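Local coordinates for DNA ligase (Archaeoglobus fulgidus, PDB 3GDE), which probably seals nicks in double-stranded DNA during replication, recombination and repair, using ATP and passing through an adenylated enzyme intermediate, at residues Q508-S513 / S518-R523; K460-G465 / D540-V545. One frame throughout, in Å; residues are numbered along the deposited sequence.

Contact 1 of 2, residues Q508-S513 / S518-R523; sequences QEIQKS and SGYALR
Strands 509-512 and 520-523 run antiparallel, their N-to-C directions 148° apart. E509-R523 and Q511-A521 are the hydrogen-bonded pairs. I510-L522 and K512-Y520 are the non-hydrogen-bonded ones. In the Q511-A521 pair A521 N gives to Q511 O and Q511 N to A521 O, each at 2.9 Å. R523 N reaches E509 O at 2.7 Å. Q508 N and, weakly, E509 N both give to R523 O, so Q508 and E509 together face one residue in a classic beta bulge. Near the turn, S513 N donates to G519 O at 3.1 Å. The two strands form a beta hairpin in the C-terminal OB-fold region of the ligase. S518 OG accepts from Y520 N, an ST turn leading into the second strand.

I510, K512, Y520 and L522 share one face; the first three touch helix 542-550, and L522 packs on V464, L428 and L430. CG of Y520 is anti to its carbonyl carbon (chi1 -62°), which sets the ring beside both I510 and K512. I510 CG2 comes obliquely to Y520 CD1 at 3.8 Å. K512 lies alongside the ring, and its bend at chi3 brings CE to 3.6 Å from Y520 OH. A serine in place of Y520 would probably leave I510 CG2 and the aliphatic chain of K512 without their shared partner. I510 and L522 lie side by side, with I510 CG1 3.8 Å from L522 CD2. A521, on the opposite face, has its CB against S513 CB just past the first strand. Q511 OE1 sits 3.2 Å from R523 CD.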
loop_
_atom_site.group_PDB
_atom_site.type_symbol
_atom_site.label_atom_id
_atom_site.label_comp_id
_atom_site.label_asym_id
_atom_site.label_seq_id
_atom_site.Cartn_x
_atom_site.Cartn_y
_atom_site.Cartn_z
ATOM N N GLN A 508 -5.008 -23.863 -2.256
ATOM C CA GLN A 508 -6.165 -24.766 -2.152
ATOM C C GLN A 508 -6.933 -24.547 -0.849
ATOM O O GLN A 508 -8.169 -24.556 -0.833
ATOM C CB GLN A 508 -5.744 -26.237 -2.280
ATOM C CG GLN A 508 -5.351 -26.666 -3.704
ATOM C CD GLN A 508 -6.401 -26.323 -4.746
ATOM O OE1 GLN A 508 -7.579 -26.644 -4.587
ATOM N NE2 GLN A 508 -5.978 -25.651 -5.817
ATOM N N GLU A 509 -6.188 -24.342 0.235
ATOM C CA GLU A 509 -6.766 -24.220 1.566
ATOM C C GLU A 509 -5.868 -23.416 2.510
ATOM O O GLU A 509 -4.650 -23.432 2.378
ATOM C CB GLU A 509 -7.021 -25.616 2.146
ATOM C CG GLU A 509 -7.942 -25.622 3.360
ATOM C CD GLU A 509 -8.207 -27.019 3.923
ATOM O OE1 GLU A 509 -7.331 -27.921 3.811
ATOM O OE2 GLU A 509 -9.309 -27.199 4.496
ATOM N N ILE A 510 -6.485 -22.692 3.436
ATOM C CA ILE A 510 -5.781 -22.152 4.599
ATOM C C ILE A 510 -6.081 -23.089 5.776
ATOM O O ILE A 510 -7.245 -23.321 6.096
ATOM C CB ILE A 510 -6.220 -20.697 4.951
ATOM C CG1 ILE A 510 -5.983 -19.749 3.774
ATOM C CG2 ILE A 510 -5.468 -20.191 6.185
ATOM C CD1 ILE A 510 -6.846 -18.492 3.801
ATOM N N GLN A 511 -5.040 -23.648 6.391
ATOM C CA GLN A 511 -5.220 -24.423 7.624
ATOM C C GLN A 511 -4.743 -23.628 8.835
ATOM O O GLN A 511 -3.878 -22.763 8.711
ATOM C CB GLN A 511 -4.449 -25.750 7.606
ATOM C CG GLN A 511 -3.908 -26.252 6.274
ATOM C CD GLN A 511 -2.784 -27.286 6.457
ATOM O OE1 GLN A 511 -2.576 -28.160 5.607
ATOM N NE2 GLN A 511 -2.057 -27.185 7.576
ATOM N N LYS A 512 -5.299 -23.933 10.006
ATOM C CA LYS A 512 -4.690 -23.507 11.266
ATOM C C LYS A 512 -3.507 -24.423 11.572
ATOM O O LYS A 512 -3.599 -25.640 11.423
ATOM C CB LYS A 512 -5.689 -23.529 12.422
ATOM C CG LYS A 512 -6.807 -22.514 12.290
ATOM C CD LYS A 512 -7.337 -22.050 13.636
ATOM C CE LYS A 512 -6.616 -20.782 14.086
ATOM N NZ LYS A 512 -7.200 -20.205 15.335
ATOM N N SER A 513 -2.392 -23.825 11.983
ATOM C CA SER A 513 -1.132 -24.547 12.152
ATOM C C SER A 513 -0.242 -23.817 13.151
ATOM O O SER A 513 -0.195 -22.583 13.155
ATOM C CB SER A 513 -0.403 -24.675 10.808
ATOM O OG SER A 513 0.794 -25.437 10.924
ATOM N N SER A 518 1.912 -16.699 12.462
ATOM C CA SER A 518 0.574 -16.253 12.073
ATOM C C SER A 518 -0.543 -17.125 12.643
ATOM O O SER A 518 -1.656 -16.653 12.835
ATOM C CB SER A 518 0.449 -16.201 10.547
ATOM O OG SER A 518 0.413 -17.509 9.995
ATOM N N GLY A 519 -0.234 -18.393 12.900
ATOM C CA GLY A 519 -1.233 -19.380 13.301
ATOM C C GLY A 519 -1.924 -20.042 12.114
ATOM O O GLY A 519 -2.914 -20.746 12.284
ATOM N N TYR A 520 -1.402 -19.813 10.908
ATOM C CA TYR A 520 -2.020 -20.291 9.667
ATOM C C TYR A 520 -0.977 -20.762 8.674
ATOM O O TYR A 520 0.153 -20.277 8.671
ATOM C CB TYR A 520 -2.897 -19.206 9.023
ATOM C CG TYR A 520 -4.055 -18.785 9.893
ATOM C CD1 TYR A 520 -5.226 -19.530 9.931
ATOM C CD2 TYR A 520 -3.971 -17.650 10.697
ATOM C CE1 TYR A 520 -6.295 -19.159 10.745
ATOM C CE2 TYR A 520 -5.029 -17.271 11.517
ATOM C CZ TYR A 520 -6.191 -18.032 11.535
ATOM O OH TYR A 520 -7.249 -17.665 12.345
ATOM N N ALA A 521 -1.366 -21.715 7.833
ATOM C CA ALA A 521 -0.497 -22.212 6.774
ATOM C C ALA A 521 -1.289 -22.393 5.486
ATOM O O ALA A 521 -2.427 -22.874 5.506
ATOM C CB ALA A 521 0.156 -23.520 7.191
ATOM N N LEU A 522 -0.690 -21.998 4.368
ATOM C CA LEU A 522 -1.299 -22.237 3.067
ATOM C C LEU A 522 -1.024 -23.672 2.616
ATOM O O LEU A 522 0.122 -24.153 2.667
ATOM C CB LEU A 522 -0.794 -21.240 2.020
ATOM C CG LEU A 522 -0.986 -19.739 2.272
ATOM C CD1 LEU A 522 -0.449 -18.955 1.086
ATOM C CD2 LEU A 522 -2.446 -19.386 2.525
ATOM N N ARG A 523 -2.095 -24.348 2.202
ATOM C CA ARG A 523 -2.030 -25.681 1.614
ATOM C C ARG A 523 -2.030 -25.517 0.090
ATOM O O ARG A 523 -2.928 -24.898 -0.481
ATOM C CB ARG A 523 -3.225 -26.508 2.103
ATOM C CG ARG A 523 -3.302 -27.949 1.616
ATOM C CD ARG A 523 -2.573 -28.942 2.545
ATOM N NE ARG A 523 -2.568 -30.294 1.985
ATOM C CZ ARG A 523 -1.629 -31.217 2.199
ATOM N NH1 ARG A 523 -0.579 -30.963 2.975
ATOM N NH2 ARG A 523 -1.742 -32.414 1.619
HETATM O O HOH W 1 1.153 -21.639 11.099
#

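Contact 2 of 2, residues K460-G465 / D540-V545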
loop_
_atom_site.group_PDB
_atom_site.type_symbol
_atom_site.label_atom_id
_atom_site.label_comp_id
_atom_site.label_asym_id
_atom_site.label_seq_id
_atom_site.Cartn_x
_atom_site.Cartn_y
_atom_site.Cartn_z
ATOM N N LYS A 460 4.148 -5.663 11.727
ATOM C CA LYS A 460 4.951 -6.889 11.676
ATOM C C LYS A 460 4.456 -7.834 10.574
ATOM O O LYS A 460 3.271 -7.846 10.247
ATOM C CB LYS A 460 4.969 -7.577 13.043
ATOM C CG LYS A 460 5.836 -6.839 14.068
ATOM C CD LYS A 460 5.377 -7.075 15.498
ATOM C CE LYS A 460 6.246 -8.080 16.206
ATOM N NZ LYS A 460 6.051 -8.020 17.691
ATOM N N LEU A 461 5.377 -8.601 9.994
ATOM C CA LEU A 461 5.034 -9.591 8.970
ATOM C C LEU A 461 4.940 -10.964 9.606
ATOM O O LEU A 461 5.898 -11.428 10.236
ATOM C CB LEU A 461 6.066 -9.620 7.834
ATOM C CG LEU A 461 6.012 -8.687 6.621
ATOM C CD1 LEU A 461 4.658 -7.971 6.458
ATOM C CD2 LEU A 461 7.117 -7.689 6.683
ATOM N N LEU A 462 3.784 -11.604 9.451
ATOM C CA LEU A 462 3.551 -12.923 10.019
ATOM C C LEU A 462 3.566 -13.979 8.911
ATOM O O LEU A 462 2.758 -13.926 7.970
ATOM C CB LEU A 462 2.233 -12.955 10.811
ATOM C CG LEU A 462 1.942 -11.816 11.807
ATOM C CD1 LEU A 462 0.577 -11.973 12.466
ATOM C CD2 LEU A 462 3.014 -11.733 12.876
ATOM N N LYS A 463 4.506 -14.922 9.023
ATOM C CA LYS A 463 4.656 -16.008 8.052
ATOM C C LYS A 463 3.385 -16.825 7.908
ATOM O O LYS A 463 2.676 -17.077 8.875
ATOM C CB LYS A 463 5.819 -16.933 8.403
ATOM C CG LYS A 463 7.152 -16.468 7.868
ATOM C CD LYS A 463 8.053 -17.662 7.560
ATOM C CE LYS A 463 9.495 -17.223 7.386
ATOM N NZ LYS A 463 10.388 -18.373 7.066
ATOM N N VAL A 464 3.125 -17.253 6.683
ATOM C CA VAL A 464 1.856 -17.859 6.350
ATOM C C VAL A 464 2.052 -19.063 5.406
ATOM O O VAL A 464 1.160 -19.887 5.231
ATOM C CB VAL A 464 0.899 -16.753 5.827
ATOM C CG1 VAL A 464 0.411 -17.004 4.423
ATOM C CG2 VAL A 464 -0.221 -16.508 6.808
ATOM N N GLY A 465 3.240 -19.180 4.829
ATOM C CA GLY A 465 3.527 -20.315 3.974
ATOM C C GLY A 465 4.791 -20.185 3.156
ATOM O O GLY A 465 5.595 -19.269 3.361
ATOM N N ASP A 540 -1.987 -8.476 2.023
ATOM C CA ASP A 540 -3.166 -8.871 2.772
ATOM C C ASP A 540 -2.859 -9.056 4.250
ATOM O O ASP A 540 -1.770 -9.492 4.623
ATOM C CB ASP A 540 -3.815 -10.105 2.150
ATOM C CG ASP A 540 -4.580 -9.766 0.883
ATOM O OD1 ASP A 540 -5.666 -9.140 0.995
ATOM O OD2 ASP A 540 -4.093 -10.103 -0.216
ATOM N N THR A 541 -3.829 -8.682 5.079
ATOM C CA THR A 541 -3.648 -8.603 6.525
ATOM C C THR A 541 -3.976 -9.917 7.212
ATOM O O THR A 541 -4.713 -10.744 6.660
ATOM C CB THR A 541 -4.518 -7.474 7.126
ATOM O OG1 THR A 541 -5.901 -7.724 6.836
ATOM C CG2 THR A 541 -4.119 -6.120 6.545
ATOM N N ILE A 542 -3.425 -10.115 8.408
ATOM C CA ILE A 542 -3.781 -11.277 9.238
ATOM C C ILE A 542 -5.306 -11.417 9.450
ATOM O O ILE A 542 -5.831 -12.535 9.511
ATOM C CB ILE A 542 -3.009 -11.282 10.593
ATOM C CG1 ILE A 542 -3.291 -12.558 11.395
ATOM C CG2 ILE A 542 -3.307 -10.021 11.425
ATOM C CD1 ILE A 542 -2.839 -13.841 10.713
ATOM N N GLU A 543 -5.998 -10.281 9.539
ATOM C CA GLU A 543 -7.457 -10.245 9.620
ATOM C C GLU A 543 -8.126 -10.843 8.376
ATOM O O GLU A 543 -9.077 -11.610 8.497
ATOM C CB GLU A 543 -7.951 -8.812 9.875
ATOM C CG GLU A 543 -9.470 -8.653 9.952
ATOM C CD GLU A 543 -9.916 -7.370 10.660
ATOM O OE1 GLU A 543 -9.125 -6.387 10.727
ATOM O OE2 GLU A 543 -11.072 -7.350 11.146
ATOM N N ARG A 544 -7.622 -10.496 7.192
ATOM C CA ARG A 544 -8.113 -11.075 5.943
ATOM C C ARG A 544 -7.963 -12.607 5.946
ATOM O O ARG A 544 -8.925 -13.335 5.674
ATOM C CB ARG A 544 -7.397 -10.464 4.733
ATOM C CG ARG A 544 -7.971 -10.901 3.372
ATOM C CD ARG A 544 -8.935 -9.859 2.784
ATOM N NE ARG A 544 -9.819 -10.410 1.752
ATOM C CZ ARG A 544 -9.496 -10.553 0.466
ATOM N NH1 ARG A 544 -8.295 -10.196 0.028
ATOM N NH2 ARG A 544 -10.379 -11.063 -0.391
ATOM N N VAL A 545 -6.758 -13.082 6.261
ATOM C CA VAL A 545 -6.468 -14.514 6.293
ATOM C C VAL A 545 -7.446 -15.241 7.229
ATOM O O VAL A 545 -8.033 -16.264 6.852
ATOM C CB VAL A 545 -4.975 -14.796 6.674
ATOM C CG1 VAL A 545 -4.691 -16.305 6.750
ATOM C CG2 VAL A 545 -4.036 -14.128 5.678
#
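This is a small apolar contact between a strand and a helix. L462 and V464 of strand 461-467 meet I542 and V545 in the first turn of the C-terminal helix 542-550. No hydrogen bond joins the two segments.

L462 CD1 does the touching at one end. It lies 4.1 Å from I542 CG1 and equally far from I542 CB, and the two side chains cross at a slant. CG1 of I542 is anti to the backbone N (chi1 -175°), and this branch turns to the leucine methyl. The second pair is looser, with V464 CG2 at 4.5 Å from V545 CG1. Y520 also touches both I542 and V545, and C453 touches I542 and V464, so the apolar patch extends beyond the four residues.

The helix start is fixed by polar groups of its own. T541 is the N-cap, and its OG1 accepts from R544 N at 3.3 Å. R544 NH1 forms a salt bridge with D540 OD1 at 3.0 Å. The carboxylate oxygen lies in the guanidinium plane, yet the arginine meets it from above the carboxylate plane. R544 also bridges to E426 through NH2, and D540 OD2 accepts from D429 N.

V464 and G465 both face L451, a classic beta bulge in the strand. Such packing, a capped C-terminal helix laid by its first turn on the beta sheet, joins the tail of the chain to the OB-fold domain.

Contacts 1 and 2 adjoin, with centres about 10 Å apart. Contact 1 pairs the two strands of a hairpin, contact 2 joins strand 461-467 to helix 542-550, and the helix also covers the hairpin through Y520 and I510. Both are partly buried. In contact 1 I510, Y520, A521 and L522 are buried, while Q508, K512 and R523 are exposed. In contact 2 none of the touching residues is exposed. Contact 1 is held mainly by backbone hydrogen bonds, contact 2 by aliphatic packing, with no hydrogen bond between its segments. They meet directly: L522 N probably hydrogen-bonds to V464 O at 2.9 Å, and S518 OG is hydrogen-bonded to K463 O.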